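Local coordinates for protein thiamine phosphate pyrophosphorylase (Pyrococcus furiosus, PDB 1XI3) that probably condenses a thiazole phosphate with a pyrimidine diphosphate to form thiamine monophosphate, a magnesium-dependent step of thiamine diphosphate biosynthesis, at residues Pro51-Met55 with Arg78-Ala82; Arg63-Arg67 with Val85-Gly89. One frame throughout, in Å; residues are numbered along the deposited sequence. Where two conformers were deposited one is given.

Arg78 in interaction 1 and Arg63 in interaction 2 each tie helix 52-68 of the TIM barrel to the chain at one end of helix 79-85; the centres of the two contacts are about 13 Å apart. Interaction 1 joins the N-terminal starts of the two helices, beside residues predicted to bind substrate and metal: Arg78 directly follows Asp77, a probable magnesium ligand, and the side chains of Val81 and Met45 are about 4 Å apart. Interaction 2 joins the far end of helix 52-68 to the turn leading into strand 89-92. The two meet directly, since Ala82 O lies 3.0 Å from Ala87 N, probably a hydrogen bond.

Interaction 1. Residues Pro51-Met55 with Arg78-Ala82; sequences PTREM and RVDVA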
ATOM      1  N   PRO A  51      -3.476  -9.220   1.261  1.00 14.00           N
ATOM      2  CA  PRO A  51      -4.143  -8.109   1.955  1.00 15.76           C
ATOM      3  C   PRO A  51      -3.157  -7.337   2.827  1.00 14.44           C
ATOM      4  O   PRO A  51      -2.183  -7.898   3.326  1.00 12.81           O
ATOM      5  CB  PRO A  51      -5.211  -8.791   2.827  1.00 17.52           C
ATOM      6  CG  PRO A  51      -5.004 -10.201   2.731  1.00 21.18           C
ATOM      7  CD  PRO A  51      -4.051 -10.524   1.614  1.00 18.07           C
ATOM      8  N   THR A  52      -3.413  -6.054   2.996  1.00 13.40           N
ATOM      9  CA  THR A  52      -2.571  -5.230   3.814  1.00  9.97           C
ATOM     10  C   THR A  52      -2.435  -5.765   5.233  1.00  9.42           C
ATOM     11  O   THR A  52      -1.350  -5.737   5.815  1.00 11.29           O
ATOM     12  CB  THR A  52      -3.099  -3.806   3.814  1.00 11.31           C
ATOM     13  OG1 THR A  52      -3.147  -3.336   2.471  1.00 11.19           O
ATOM     14  CG2 THR A  52      -2.219  -2.913   4.627  1.00 12.02           C
ATOM     15  N   ARG A  53      -3.512  -6.332   5.760  1.00 11.16           N
ATOM     16  CA  ARG A  53      -3.473  -6.893   7.116  1.00 12.32           C
ATOM     17  C   ARG A  53      -2.400  -7.978   7.235  1.00 11.10           C
ATOM     18  O   ARG A  53      -1.645  -8.018   8.196  1.00 13.27           O
ATOM     19  CB  ARG A  53      -4.816  -7.466   7.530  1.00 14.72           C
ATOM     20  CG  ARG A  53      -4.802  -8.029   8.938  1.00 17.12           C
ATOM     21  CD  ARG A  53      -6.190  -8.403   9.353  0.50 21.13           C
ATOM     22  NE  ARG A  53      -6.377  -7.981  10.726  0.50 23.53           N
ATOM     23  CZ  ARG A  53      -6.794  -6.785  11.135  0.50 21.68           C
ATOM     24  NH1 ARG A  53      -6.831  -6.598  12.422  0.50 19.20           N
ATOM     25  NH2 ARG A  53      -7.163  -5.778  10.297  0.50 19.15           N
ATOM     26  N   GLU A  54      -2.341  -8.836   6.238  1.00 11.62           N
ATOM     27  CA  GLU A  54      -1.379  -9.922   6.203  1.00 12.53           C
ATOM     28  C   GLU A  54       0.047  -9.424   6.073  1.00 12.57           C
ATOM     29  O   GLU A  54       0.976  -9.880   6.772  1.00 12.23           O
ATOM     30  CB  GLU A  54      -1.715 -10.845   5.036  1.00 13.90           C
ATOM     31  CG  GLU A  54      -0.719 -12.007   4.916  1.00 15.10           C
ATOM     32  CD  GLU A  54      -1.085 -13.022   3.907  1.00 17.94           C
ATOM     33  OE1 GLU A  54      -2.263 -13.037   3.431  1.00 19.32           O
ATOM     34  OE2 GLU A  54      -0.188 -13.849   3.605  1.00 19.35           O
ATOM     35  N   MET A  55       0.247  -8.475   5.147  1.00 10.57           N
ATOM     36  CA  MET A  55       1.565  -7.828   5.007  1.00 11.54           C
ATOM     37  C   MET A  55       2.034  -7.225   6.348  1.00 11.32           C
ATOM     38  O   MET A  55       3.196  -7.363   6.739  1.00 11.31           O
ATOM     39  CB  MET A  55       1.505  -6.751   3.923  1.00 12.67           C
ATOM     40  CG  MET A  55       1.161  -7.302   2.549  1.00 12.73           C
ATOM     41  SD  MET A  55       1.220  -5.937   1.395  1.00 14.17           S
ATOM     42  CE  MET A  55       1.080  -6.733  -0.175  1.00 18.91           C
ATOM     43  N   ARG A  78       5.846  -1.018  -0.612  1.00 10.41           N
ATOM     44  CA  ARG A  78       4.776  -0.523   0.262  1.00  8.66           C
ATOM     45  C   ARG A  78       5.270   0.314   1.438  1.00 10.00           C
ATOM     46  O   ARG A  78       5.663  -0.223   2.487  1.00  9.18           O
ATOM     47  CB  ARG A  78       3.876  -1.723   0.745  1.00  9.08           C
ATOM     48  CG  ARG A  78       3.153  -2.427  -0.385  1.00 12.46           C
ATOM     49  CD  ARG A  78       2.000  -1.538  -0.887  1.00 13.88           C
ATOM     50  NE  ARG A  78       1.006  -1.391   0.153  1.00 12.45           N
ATOM     51  CZ  ARG A  78       0.008  -2.253   0.354  1.00 13.94           C
ATOM     52  NH1 ARG A  78      -0.163  -3.280  -0.430  1.00 14.06           N
ATOM     53  NH2 ARG A  78      -0.806  -2.072   1.354  1.00 15.15           N
ATOM     54  N   VAL A  79       5.203   1.646   1.275  1.00 10.48           N
ATOM     55  CA  VAL A  79       5.622   2.596   2.316  1.00  8.40           C
ATOM     56  C   VAL A  79       4.686   2.511   3.559  1.00 11.23           C
ATOM     57  O   VAL A  79       5.122   2.671   4.707  1.00 11.35           O
ATOM     58  CB  VAL A  79       5.646   3.999   1.750  1.00  9.68           C
ATOM     59  CG1 VAL A  79       5.892   5.025   2.842  1.00 11.85           C
ATOM     60  CG2 VAL A  79       6.652   4.120   0.631  1.00  9.48           C
ATOM     61  N   ASP A  80       3.406   2.245   3.329  1.00  9.87           N
ATOM     62  CA  ASP A  80       2.436   2.090   4.433  1.00 10.65           C
ATOM     63  C   ASP A  80       2.860   0.950   5.333  1.00 10.73           C
ATOM     64  O   ASP A  80       2.905   1.083   6.571  1.00 10.97           O
ATOM     65  CB  ASP A  80       0.994   1.879   3.955  1.00 12.91           C
ATOM     66  CG  ASP A  80       0.828   0.744   2.948  1.00 12.48           C
ATOM     67  OD1 ASP A  80       1.747   0.501   2.147  1.00 13.26           O
ATOM     68  OD2 ASP A  80      -0.280   0.123   2.952  1.00 12.20           O
ATOM     69  N   VAL A  81       3.170  -0.176   4.709  1.00 10.08           N
ATOM     70  CA  VAL A  81       3.596  -1.353   5.467  1.00 11.79           C
ATOM     71  C   VAL A  81       4.918  -1.087   6.203  1.00 11.96           C
ATOM     72  O   VAL A  81       5.037  -1.379   7.380  1.00 11.38           O
ATOM     73  CB  VAL A  81       3.672  -2.569   4.578  1.00 10.64           C
ATOM     74  CG1 VAL A  81       4.236  -3.785   5.352  1.00 10.28           C
ATOM     75  CG2 VAL A  81       2.267  -2.896   4.014  1.00  9.72           C
ATOM     76  N   ALA A  82       5.881  -0.502   5.494  1.00 10.60           N
ATOM     77  CA  ALA A  82       7.169  -0.149   6.073  1.00 10.36           C
ATOM     78  C   ALA A  82       6.964   0.726   7.307  1.00 12.32           C
ATOM     79  O   ALA A  82       7.557   0.493   8.342  1.00 12.82           O
ATOM     80  CB  ALA A  82       8.054   0.540   5.045  1.00 13.12           C
TER
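At the N-terminal ends of two adjacent helices of the TIM barrel, 52-68 and 79-85, Thr52 and Met55 meet Arg78, the N-cap residue of the second helix. Arg78 NH2 gives a hydrogen bond to Thr52 OG1 (2.9 Å, N-H...O 153°), and the hydroxyl lies at the edge of the guanidinium, in its plane. Arg78 NH2 also donates to Asp80 OD2 at 2.8 Å, while NE of Arg78 reaches Asp80 OD1 at 2.8 Å. This is a side-on, two-nitrogen salt bridge in which both carboxylate oxygens use their syn lone pairs. Bends at chi2 and chi3 (-74° and -65°) curl the arginine so that NE and NH2 face the Asp80 carboxylate. Met55 comes across one face of the guanidinium, with its SD 3.5 Å from Arg78 NH1. Farther along, Met55 CB packs on Val81 CG2 at 3.9 Å, closing the apolar side of the seam, and Val81 in turn lies near Met45, a predicted substrate-binding residue. Thr52 OG1 is also hydrogen-bonded to Asp77 OD1 of the second subunit, and Arg78 comes close to Arg78 of that subunit, NE to NE. The paired carboxylate of Asp80 probably offsets this meeting of like charges, while the edge bonds to threonine and aspartate fix the plane of the buried guanidinium.

Interaction 2. Residues Arg63-Arg67 with Val85-Gly89; sequences RQLTR and VDADG
Arg63, on helix 52-68, reaches the turn that ends helix 79-85 and leads into strand 89-92, a Schellman motif in which Asp86 takes a positive phi. The tight part of the contact is buried and belongs to this arginine. Its CG sits 3.2 Å from Val85 O, and the chain, bent at chi2 and chi3 (68° and -72°), then swings the guanidinium alongside the turn. NH1 of Arg63 donates to Asp86 O at 3.0 Å along a nearly straight bond (166°), with the carbonyl oxygen in the guanidinium plane. NH2 of Arg63 makes a salt bridge to Asp88 OD2 at 3.0 Å, a more bent bond between planes almost perpendicular to each other. Arg63 NH2 also donates to Thr66 OG1 at 2.9 Å, which braces it from its own helix. Asp88 OD2 is bonded more strongly to the backbone N of Phe73, on strand 72-76, so this carboxylate links helix, turn and sheet. The solvent side is looser. There Arg63 CD lies over the centre of the extended Arg67's guanidinium, 3.5 Å from its plane. Arg67 NH2 makes a salt bridge to Asp86 OD1 at 2.9 Å, approaching from above the carboxylate plane, and a water bridges Arg67 NH1 to that same oxygen. With an alanine in place of Arg63, Asp86 O would probably be left without this donor, Asp88 without its positive mate, and the Arg67 guanidinium without the carbon chain that covers one face of it. Two guanidinium groups lying so close, in nearly parallel planes, are likely to depend on both aspartates to balance their charge, the inner pair holding the turn and the outer, hydrated pair extending that balance to the surface.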
ATOM      1  N   ARG A  63      10.141  -7.875  11.438  1.00 10.01           N
ATOM      2  CA  ARG A  63      10.766  -6.733  12.121  1.00  8.83           C
ATOM      3  C   ARG A  63      11.427  -7.226  13.404  1.00 11.22           C
ATOM      4  O   ARG A  63      12.564  -6.835  13.676  1.00 12.68           O
ATOM      5  CB  ARG A  63       9.739  -5.653  12.436  1.00 12.31           C
ATOM      6  CG  ARG A  63      10.279  -4.517  13.282  1.00 11.64           C
ATOM      7  CD  ARG A  63      11.284  -3.650  12.613  1.00 10.73           C
ATOM      8  NE  ARG A  63      12.610  -4.224  12.394  1.00  9.41           N
ATOM      9  CZ  ARG A  63      13.656  -3.539  11.916  1.00 11.05           C
ATOM     10  NH1 ARG A  63      13.528  -2.260  11.575  1.00 14.14           N
ATOM     11  NH2 ARG A  63      14.827  -4.144  11.740  1.00 11.86           N
ATOM     12  N   GLN A  64      10.710  -8.052  14.162  1.00 13.31           N
ATOM     13  CA  GLN A  64      11.247  -8.615  15.410  1.00 13.67           C
ATOM     14  C   GLN A  64      12.457  -9.496  15.167  1.00 14.46           C
ATOM     15  O   GLN A  64      13.497  -9.339  15.810  1.00 14.99           O
ATOM     16  CB  GLN A  64      10.155  -9.382  16.170  1.00 18.01           C
ATOM     17  CG  GLN A  64      10.541  -9.847  17.591  1.00 22.90           C
ATOM     18  CD  GLN A  64       9.330 -10.375  18.382  1.00 28.92           C
ATOM     19  OE1 GLN A  64       8.232  -9.792  18.340  1.00 36.06           O
ATOM     20  NE2 GLN A  64       9.524 -11.499  19.102  1.00 36.74           N
ATOM     21  N   LEU A  65      12.333 -10.390  14.202  1.00 13.54           N
ATOM     22  CA  LEU A  65      13.409 -11.303  13.836  1.00 13.93           C
ATOM     23  C   LEU A  65      14.653 -10.577  13.407  1.00 17.72           C
ATOM     24  O   LEU A  65      15.754 -10.867  13.878  1.00 15.68           O
ATOM     25  CB  LEU A  65      12.952 -12.221  12.701  1.00 17.40           C
ATOM     26  CG  LEU A  65      12.153 -13.447  13.010  1.00 20.10           C
ATOM     27  CD1 LEU A  65      11.824 -14.119  11.697  1.00 20.76           C
ATOM     28  CD2 LEU A  65      12.957 -14.405  13.926  1.00 21.21           C
ATOM     29  N   THR A  66      14.511  -9.620  12.491  1.00 14.83           N
ATOM     30  CA  THR A  66      15.651  -8.878  12.054  1.00 13.90           C
ATOM     31  C   THR A  66      16.353  -8.181  13.224  1.00 15.75           C
ATOM     32  O   THR A  66      17.566  -8.206  13.319  1.00 15.12           O
ATOM     33  CB  THR A  66      15.333  -7.889  10.909  1.00 14.37           C
ATOM     34  OG1 THR A  66      14.272  -6.993  11.289  1.00 12.18           O
ATOM     35  CG2 THR A  66      14.963  -8.725   9.629  1.00 12.02           C
ATOM     36  N   ARG A  67      15.593  -7.579  14.112  1.00 16.21           N
ATOM     37  CA  ARG A  67      16.206  -6.902  15.269  1.00 16.38           C
ATOM     38  C   ARG A  67      17.011  -7.879  16.135  1.00 16.98           C
ATOM     39  O   ARG A  67      18.102  -7.541  16.641  1.00 16.85           O
ATOM     40  CB  ARG A  67      15.150  -6.184  16.074  1.00 14.57           C
ATOM     41  CG  ARG A  67      14.829  -4.856  15.498  1.00 14.53           C
ATOM     42  CD  ARG A  67      13.580  -4.271  16.021  1.00 15.17           C
ATOM     43  NE  ARG A  67      13.449  -2.912  15.517  1.00 17.57           N
ATOM     44  CZ  ARG A  67      12.372  -2.166  15.608  1.00 16.07           C
ATOM     45  NH1 ARG A  67      11.253  -2.622  16.141  1.00 16.55           N
ATOM     46  NH2 ARG A  67      12.415  -0.927  15.117  1.00 18.10           N
ATOM     47  N   VAL A  85       5.150  -1.272  10.335  1.00 10.61           N
ATOM     48  CA  VAL A  85       6.003  -2.277  11.031  1.00 11.47           C
ATOM     49  C   VAL A  85       7.369  -1.733  11.493  1.00 11.93           C
ATOM     50  O   VAL A  85       8.195  -2.489  12.050  1.00 14.09           O
ATOM     51  CB  VAL A  85       6.153  -3.563  10.204  1.00 11.11           C
ATOM     52  CG1 VAL A  85       4.796  -4.059   9.747  1.00 11.12           C
ATOM     53  CG2 VAL A  85       7.141  -3.386   9.060  1.00 12.97           C
ATOM     54  N   ASP A  86       7.590  -0.422  11.334  1.00 11.03           N
ATOM     55  CA  ASP A  86       8.838   0.236  11.691  1.00 14.47           C
ATOM     56  C   ASP A  86      10.033  -0.394  11.029  1.00 12.49           C
ATOM     57  O   ASP A  86      11.103  -0.570  11.592  1.00 11.48           O
ATOM     58  CB  ASP A  86       9.025   0.276  13.209  1.00 18.00           C
ATOM     59  CG  ASP A  86       9.971   1.372  13.664  1.00 20.95           C
ATOM     60  OD1 ASP A  86      10.473   1.265  14.825  1.00 23.37           O
ATOM     61  OD2 ASP A  86      10.253   2.330  12.891  1.00 19.39           O
ATOM     62  N   ALA A  87       9.878  -0.705   9.749  1.00  9.92           N
ATOM     63  CA  ALA A  87      11.013  -1.154   8.979  1.00 10.62           C
ATOM     64  C   ALA A  87      12.063  -0.082   8.867  1.00  9.25           C
ATOM     65  O   ALA A  87      11.770   1.127   9.017  1.00 11.85           O
ATOM     66  CB  ALA A  87      10.545  -1.572   7.582  1.00 12.45           C
ATOM     67  N   ASP A  88      13.294  -0.497   8.589  1.00 10.20           N
ATOM     68  CA  ASP A  88      14.376   0.429   8.370  1.00 11.20           C
ATOM     69  C   ASP A  88      14.202   1.220   7.069  1.00 10.65           C
ATOM     70  O   ASP A  88      14.652   2.363   6.981  1.00 12.29           O
ATOM     71  CB  ASP A  88      15.699  -0.282   8.393  1.00 13.85           C
ATOM     72  CG  ASP A  88      15.946  -0.980   9.743  1.00 15.32           C
ATOM     73  OD1 ASP A  88      16.006  -0.264  10.778  1.00 18.71           O
ATOM     74  OD2 ASP A  88      16.026  -2.195   9.768  1.00 13.30           O
ATOM     75  N   GLY A  89      13.558   0.591   6.071  1.00 10.00           N
ATOM     76  CA  GLY A  89      13.432   1.248   4.777  1.00  9.72           C
ATOM     77  C   GLY A  89      12.462   0.589   3.849  1.00  8.27           C
ATOM     78  O   GLY A  89      11.780  -0.382   4.186  1.00  8.46           O
TER
HETATM   79  O   HOH W   1       8.802  -0.988  16.541  1.00 23.86           O